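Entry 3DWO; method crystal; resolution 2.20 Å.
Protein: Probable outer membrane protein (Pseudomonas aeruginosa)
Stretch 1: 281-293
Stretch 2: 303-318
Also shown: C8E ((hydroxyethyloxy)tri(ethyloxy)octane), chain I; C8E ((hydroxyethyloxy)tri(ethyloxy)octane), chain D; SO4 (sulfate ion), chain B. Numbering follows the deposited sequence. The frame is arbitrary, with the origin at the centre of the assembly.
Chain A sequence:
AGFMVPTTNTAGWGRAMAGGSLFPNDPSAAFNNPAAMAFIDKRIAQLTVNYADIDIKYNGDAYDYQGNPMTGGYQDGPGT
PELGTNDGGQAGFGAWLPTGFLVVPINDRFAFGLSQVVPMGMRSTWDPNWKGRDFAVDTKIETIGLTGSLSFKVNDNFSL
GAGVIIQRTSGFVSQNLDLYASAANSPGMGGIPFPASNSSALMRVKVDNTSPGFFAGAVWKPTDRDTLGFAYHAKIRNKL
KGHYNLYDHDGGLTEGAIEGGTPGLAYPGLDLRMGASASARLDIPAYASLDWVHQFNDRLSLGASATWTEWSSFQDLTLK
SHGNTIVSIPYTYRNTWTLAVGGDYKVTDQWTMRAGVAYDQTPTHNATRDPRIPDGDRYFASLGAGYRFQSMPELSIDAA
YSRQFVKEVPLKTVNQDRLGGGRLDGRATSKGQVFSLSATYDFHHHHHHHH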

# COMPACT_ATOMS: atom_id res chain seq x y z
N ARG A 281 -15.09 1.82 -2.93
CA ARG A 281 -14.70 1.03 -1.77
C ARG A 281 -13.24 0.62 -1.92
O ARG A 281 -12.79 0.30 -3.02
CB ARG A 281 -15.53 -0.26 -1.64
CG ARG A 281 -17.00 -0.06 -1.32
CD ARG A 281 -17.54 -1.29 -0.60
NE ARG A 281 -17.04 -1.35 0.76
CZ ARG A 281 -17.62 -0.76 1.80
NH1 ARG A 281 -18.74 -0.06 1.62
NH2 ARG A 281 -17.08 -0.84 3.01
N LEU A 282 -12.51 0.64 -0.81
CA LEU A 282 -11.11 0.26 -0.79
C LEU A 282 -10.83 -0.23 0.63
O LEU A 282 -10.08 0.39 1.39
CB LEU A 282 -10.22 1.46 -1.14
CG LEU A 282 -8.78 1.24 -1.65
CD1 LEU A 282 -7.95 0.57 -0.58
CD2 LEU A 282 -8.79 0.39 -2.90
N ASP A 283 -11.47 -1.34 1.00
CA ASP A 283 -11.31 -1.91 2.33
C ASP A 283 -9.87 -2.30 2.61
O ASP A 283 -9.19 -2.87 1.75
CB ASP A 283 -12.20 -3.14 2.51
CG ASP A 283 -13.68 -2.83 2.41
OD1 ASP A 283 -14.08 -1.64 2.52
OD2 ASP A 283 -14.47 -3.78 2.23
N ILE A 284 -9.40 -1.99 3.81
CA ILE A 284 -8.05 -2.36 4.20
C ILE A 284 -8.14 -3.85 4.55
O ILE A 284 -8.85 -4.24 5.47
CB ILE A 284 -7.58 -1.55 5.42
CG1 ILE A 284 -7.69 -0.05 5.10
CG2 ILE A 284 -6.13 -1.90 5.77
CD1 ILE A 284 -7.29 0.86 6.24
N PRO A 285 -7.41 -4.70 3.81
CA PRO A 285 -7.42 -6.14 4.03
C PRO A 285 -7.06 -6.64 5.43
O PRO A 285 -6.22 -6.06 6.11
CB PRO A 285 -6.47 -6.67 2.96
CG PRO A 285 -5.51 -5.54 2.80
CD PRO A 285 -6.40 -4.33 2.80
N ALA A 286 -7.72 -7.72 5.83
CA ALA A 286 -7.48 -8.34 7.12
C ALA A 286 -6.19 -9.15 6.99
O ALA A 286 -5.83 -9.56 5.89
CB ALA A 286 -8.63 -9.28 7.48
N TYR A 287 -5.50 -9.34 8.10
CA TYR A 287 -4.29 -10.14 8.07
C TYR A 287 -3.98 -10.69 9.45
O TYR A 287 -4.42 -10.15 10.46
CB TYR A 287 -3.09 -9.33 7.56
CG TYR A 287 -2.71 -8.13 8.39
CD1 TYR A 287 -3.31 -6.89 8.18
CD2 TYR A 287 -1.71 -8.22 9.35
CE1 TYR A 287 -2.92 -5.76 8.90
CE2 TYR A 287 -1.31 -7.11 10.08
CZ TYR A 287 -1.92 -5.88 9.85
OH TYR A 287 -1.50 -4.77 10.55
N ALA A 288 -3.24 -11.79 9.48
CA ALA A 288 -2.86 -12.45 10.72
C ALA A 288 -1.38 -12.78 10.66
O ALA A 288 -0.87 -13.13 9.60
CB ALA A 288 -3.68 -13.73 10.90
N SER A 289 -0.70 -12.66 11.78
CA SER A 289 0.72 -12.95 11.82
C SER A 289 1.10 -13.82 13.01
O SER A 289 0.58 -13.65 14.11
CB SER A 289 1.54 -11.65 11.83
OG SER A 289 1.07 -10.77 12.84
N LEU A 290 2.00 -14.76 12.77
CA LEU A 290 2.48 -15.66 13.80
C LEU A 290 3.94 -15.27 14.04
O LEU A 290 4.74 -15.29 13.11
CB LEU A 290 2.38 -17.11 13.31
CG LEU A 290 2.39 -18.26 14.32
CD1 LEU A 290 3.69 -18.26 15.11
CD2 LEU A 290 1.19 -18.12 15.25
N ASP A 291 4.28 -14.91 15.28
CA ASP A 291 5.65 -14.51 15.60
C ASP A 291 6.30 -15.40 16.66
O ASP A 291 5.65 -15.86 17.60
CB ASP A 291 5.68 -13.06 16.06
CG ASP A 291 5.08 -12.11 15.05
OD1 ASP A 291 5.58 -12.07 13.90
OD2 ASP A 291 4.11 -11.41 15.39
N TRP A 292 7.60 -15.61 16.50
CA TRP A 292 8.38 -16.43 17.42
C TRP A 292 9.75 -15.82 17.65
O TRP A 292 10.51 -15.58 16.71
CB TRP A 292 8.52 -17.85 16.86
CG TRP A 292 9.37 -18.75 17.70
CD1 TRP A 292 9.39 -18.85 19.06
CD2 TRP A 292 10.31 -19.73 17.22
NE1 TRP A 292 10.27 -19.82 19.47
CE2 TRP A 292 10.86 -20.37 18.36
CE3 TRP A 292 10.75 -20.12 15.95
CZ2 TRP A 292 11.82 -21.39 18.26
CZ3 TRP A 292 11.71 -21.13 15.85
CH2 TRP A 292 12.23 -21.75 17.00
N VAL A 293 10.07 -15.58 18.91
CA VAL A 293 11.37 -15.02 19.27
C VAL A 293 12.06 -15.94 20.26
O VAL A 293 11.54 -16.24 21.33
CB VAL A 293 11.21 -13.61 19.89
CG1 VAL A 293 12.56 -13.11 20.40
CG2 VAL A 293 10.67 -12.65 18.84
N GLY A 303 14.39 -14.12 15.50
CA GLY A 303 12.95 -14.11 15.35
C GLY A 303 12.53 -14.59 13.98
O GLY A 303 13.26 -14.43 13.00
N ALA A 304 11.36 -15.22 13.93
CA ALA A 304 10.79 -15.72 12.68
C ALA A 304 9.37 -15.20 12.65
O ALA A 304 8.73 -15.08 13.70
CB ALA A 304 10.80 -17.24 12.66
N SER A 305 8.86 -14.91 11.46
CA SER A 305 7.51 -14.39 11.36
C SER A 305 6.82 -14.80 10.07
O SER A 305 7.44 -14.84 9.01
CB SER A 305 7.54 -12.87 11.50
OG SER A 305 6.27 -12.31 11.24
N ALA A 306 5.53 -15.09 10.16
CA ALA A 306 4.74 -15.48 9.00
C ALA A 306 3.43 -14.70 9.02
O ALA A 306 2.63 -14.85 9.95
CB ALA A 306 4.45 -16.97 9.02
N THR A 307 3.21 -13.87 8.01
CA THR A 307 1.98 -13.09 7.96
C THR A 307 1.13 -13.46 6.75
O THR A 307 1.60 -13.45 5.61
CB THR A 307 2.27 -11.57 7.93
OG1 THR A 307 2.91 -11.19 9.15
CG2 THR A 307 0.98 -10.78 7.77
N TRP A 308 -0.12 -13.81 7.02
CA TRP A 308 -1.07 -14.18 5.98
C TRP A 308 -2.00 -12.99 5.79
O TRP A 308 -2.74 -12.62 6.70
CB TRP A 308 -1.90 -15.39 6.41
CG TRP A 308 -3.01 -15.75 5.45
CD1 TRP A 308 -2.89 -16.42 4.27
CD2 TRP A 308 -4.40 -15.47 5.61
NE1 TRP A 308 -4.12 -16.59 3.69
CE2 TRP A 308 -5.07 -16.01 4.49
CE3 TRP A 308 -5.15 -14.81 6.60
CZ2 TRP A 308 -6.46 -15.92 4.33
CZ3 TRP A 308 -6.54 -14.72 6.44
CH2 TRP A 308 -7.17 -15.27 5.31
N THR A 309 -1.95 -12.37 4.61
CA THR A 309 -2.80 -11.22 4.36
C THR A 309 -3.95 -11.63 3.44
O THR A 309 -3.73 -12.20 2.37
CB THR A 309 -2.00 -10.09 3.72
OG1 THR A 309 -0.88 -9.79 4.57
CG2 THR A 309 -2.85 -8.84 3.57
N GLU A 310 -5.17 -11.33 3.88
CA GLU A 310 -6.36 -11.69 3.12
C GLU A 310 -6.66 -10.65 2.03
O GLU A 310 -7.70 -10.01 2.02
CB GLU A 310 -7.56 -11.83 4.06
CG GLU A 310 -8.79 -12.46 3.41
CD GLU A 310 -9.87 -12.81 4.42
OE1 GLU A 310 -10.18 -11.97 5.30
OE2 GLU A 310 -10.42 -13.92 4.33
N TRP A 311 -5.71 -10.51 1.11
CA TRP A 311 -5.83 -9.57 0.01
C TRP A 311 -6.96 -9.95 -0.93
O TRP A 311 -7.34 -9.17 -1.80
CB TRP A 311 -4.52 -9.51 -0.78
CG TRP A 311 -3.58 -8.44 -0.36
CD1 TRP A 311 -2.33 -8.60 0.18
CD2 TRP A 311 -3.76 -7.02 -0.52
NE1 TRP A 311 -1.72 -7.38 0.36
CE2 TRP A 311 -2.58 -6.39 -0.07
CE3 TRP A 311 -4.80 -6.23 -1.02
CZ2 TRP A 311 -2.41 -5.01 -0.09
CZ3 TRP A 311 -4.64 -4.85 -1.04
CH2 TRP A 311 -3.45 -4.25 -0.58
N SER A 312 -7.49 -11.15 -0.76
CA SER A 312 -8.56 -11.64 -1.61
C SER A 312 -9.81 -10.77 -1.56
O SER A 312 -10.68 -10.86 -2.43
CB SER A 312 -8.92 -13.07 -1.23
OG SER A 312 -9.76 -13.63 -2.22
N SER A 313 -9.92 -9.92 -0.53
CA SER A 313 -11.08 -9.05 -0.42
C SER A 313 -11.02 -7.96 -1.51
O SER A 313 -12.05 -7.38 -1.85
CB SER A 313 -11.15 -8.40 0.97
OG SER A 313 -10.10 -7.48 1.18
N PHE A 314 -9.84 -7.70 -2.05
CA PHE A 314 -9.72 -6.70 -3.11
C PHE A 314 -10.02 -7.38 -4.44
O PHE A 314 -9.11 -7.77 -5.18
CB PHE A 314 -8.32 -6.08 -3.14
CG PHE A 314 -8.20 -4.92 -4.08
CD1 PHE A 314 -9.00 -3.78 -3.90
CD2 PHE A 314 -7.32 -4.95 -5.15
CE1 PHE A 314 -8.92 -2.70 -4.77
CE2 PHE A 314 -7.23 -3.87 -6.04
CZ PHE A 314 -8.02 -2.75 -5.85
N GLN A 315 -11.30 -7.52 -4.74
CA GLN A 315 -11.76 -8.17 -5.96
C GLN A 315 -11.85 -7.20 -7.13
O GLN A 315 -11.59 -7.57 -8.27
CB GLN A 315 -13.14 -8.80 -5.71
CG GLN A 315 -13.08 -10.09 -4.89
CD GLN A 315 -12.38 -11.21 -5.66
OE1 GLN A 315 -12.73 -11.49 -6.80
NE2 GLN A 315 -11.39 -11.84 -5.03
N ASP A 316 -12.21 -5.95 -6.85
CA ASP A 316 -12.33 -4.96 -7.91
C ASP A 316 -12.28 -3.53 -7.39
O ASP A 316 -12.42 -3.28 -6.19
CB ASP A 316 -13.64 -5.17 -8.65
CG ASP A 316 -14.85 -4.93 -7.77
OD1 ASP A 316 -14.90 -5.50 -6.66
OD2 ASP A 316 -15.75 -4.17 -8.18
N LEU A 317 -12.07 -2.59 -8.30
CA LEU A 317 -12.04 -1.17 -7.96
C LEU A 317 -13.23 -0.63 -8.73
O LEU A 317 -13.21 -0.60 -9.96
CB LEU A 317 -10.76 -0.50 -8.46
CG LEU A 317 -10.00 0.46 -7.54
CD1 LEU A 317 -9.18 1.41 -8.39
CD2 LEU A 317 -10.95 1.25 -6.66
N THR A 318 -14.26 -0.20 -8.02
CA THR A 318 -15.43 0.31 -8.70
C THR A 318 -15.72 1.77 -8.41
O THR A 318 -15.98 2.15 -7.26
CB THR A 318 -16.66 -0.51 -8.34
OG1 THR A 318 -16.38 -1.90 -8.57
CG2 THR A 318 -17.84 -0.09 -9.20
C2 C8E I . -5.02 -20.40 4.77
C3 C8E I . -5.49 -19.46 5.79
C4 C8E I . -4.70 -19.70 6.99
C5 C8E I . -4.40 -18.40 7.65
C6 C8E I . -3.92 -18.62 9.00
C7 C8E I . -2.63 -17.94 8.91
C8 C8E I . -2.15 -17.62 10.26
O9 C8E I . -0.87 -17.12 10.60
C1 C8E D . -2.64 -4.11 -9.60
C2 C8E D . -3.22 -2.77 -9.58
C3 C8E D . -4.20 -2.52 -8.53
C4 C8E D . -4.57 -1.13 -8.62
C5 C8E D . -5.15 -0.70 -7.32
C6 C8E D . -5.11 0.75 -7.20
C7 C8E D . -6.15 0.94 -6.20
C8 C8E D . -5.73 2.02 -5.27
O9 C8E D . -6.49 3.15 -4.87
C10 C8E D . -6.92 4.07 -5.86
C11 C8E D . -7.69 5.12 -5.13
O12 C8E D . -9.10 4.84 -5.18
C13 C8E D . -9.91 5.79 -5.95
C14 C8E D . -10.14 5.75 -7.49
O15 C8E D . -11.36 5.79 -8.29
C16 C8E D . -11.89 4.48 -8.56
C17 C8E D . -11.37 3.83 -9.86
O18 C8E D . -10.72 4.57 -10.91
C19 C8E D . -11.65 5.07 -11.92
C20 C8E D . -11.52 4.74 -13.45
O21 C8E D . -10.81 5.65 -14.30
S SO4 B . -20.76 0.02 -1.92
O1 SO4 B . -22.08 -0.63 -2.00
O2 SO4 B . -19.75 -0.87 -2.54
O3 SO4 B . -20.42 0.25 -0.51
O4 SO4 B . -20.77 1.30 -2.65
O HOH W 1 -17.13 1.24 -5.06
O HOH W 2 -14.12 -0.51 -5.36
O HOH W 3 -10.06 -4.94 0.02
O HOH W 4 -9.54 -9.04 3.78

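The antiparallel pairing of these two stretches does not run to the end: past Ala 286 and Glu 310 the backbones separate, and water takes over the work of the direct hydrogen bonds. At the far end, where the CA atoms of Arg 281 and Thr 318 lie 7.0 Å apart, one water accepts from Arg 281 N (3.0 Å) and donates to Thr 318 O (2.6 Å). A second donates to Arg 281 O (2.8 Å) and accepts from Thr 318 N (2.7 Å). Together they reproduce, with a water inserted in each link, the paired N and O contacts of a hydrogen-bonded strand pair. Nearer the join, a further water accepts from Ala 286 N at 3.0 Å and donates to Glu 310 O at 2.7 Å, while another lies 2.8 Å from both Asp 283 O and Ser 313 OG.

Between these waters the contact is apolar. Pro 285 CG sits 3.9 Å from the centroid of the six-membered ring of Trp 311, only 7° off the ring normal, so the C-H bonds of the proline meet the aromatic face. The rigid ring of Pro 285 suits this place, since its CA-to-CB bond points toward the other stretch and its flat companion offers a broad surface. Farther along, Leu 282 CD2 packs 3.6 Å from Phe 314 CE1 and 4.4 Å from Leu 317 CD2, closing a buried cluster. Detergent extends this apolar surface: C5 of the chain D C8E lies 3.8 Å from Phe 314 CZ.

The regular part is an antiparallel ladder, with strand directions 169° apart. Ala 288, Leu 290 and Trp 292 pair with Trp 308, Ala 306 and Ala 304, each through two backbone hydrogen bonds; for the first pair these are Ala 288 N to Trp 308 O at 2.9 Å and Trp 308 N to Ala 288 O at 2.8 Å. Glu 310 N to Ala 286 O, 2.8 Å with an angle of 157°, is the last direct bond before the waters. In the intervening pairs the CA atoms come closer, 4.1 Å for Ser 289 and Thr 307, allowing CA-H...O contacts such as Ser 289 CA to Ala 306 O at 3.3 Å.

Alternation sorts the side chains. Ala 288, Leu 290, Trp 292, Ala 304, Ala 306 and Trp 308 share one face, where small alanines pair with larger partners; Trp 292 CE3 is 4.4 Å from Ala 304 CB, and C5 of the chain I C8E lies over the Trp 308 ring, 3.6 Å from CD2. This apolar face suits an outer membrane protein.

The other face is more polar. There Ser 305 OG donates to Asp 291 OD1 at 2.8 Å, giving the buried carboxylate a partner across the strands, and Thr 307 OG1 packs 3.0 Å from Ser 289 CB. Gly 303 leaves its place beside Val 293 without a side chain. In all, the two stretches bury 892 Å², summed over both sides.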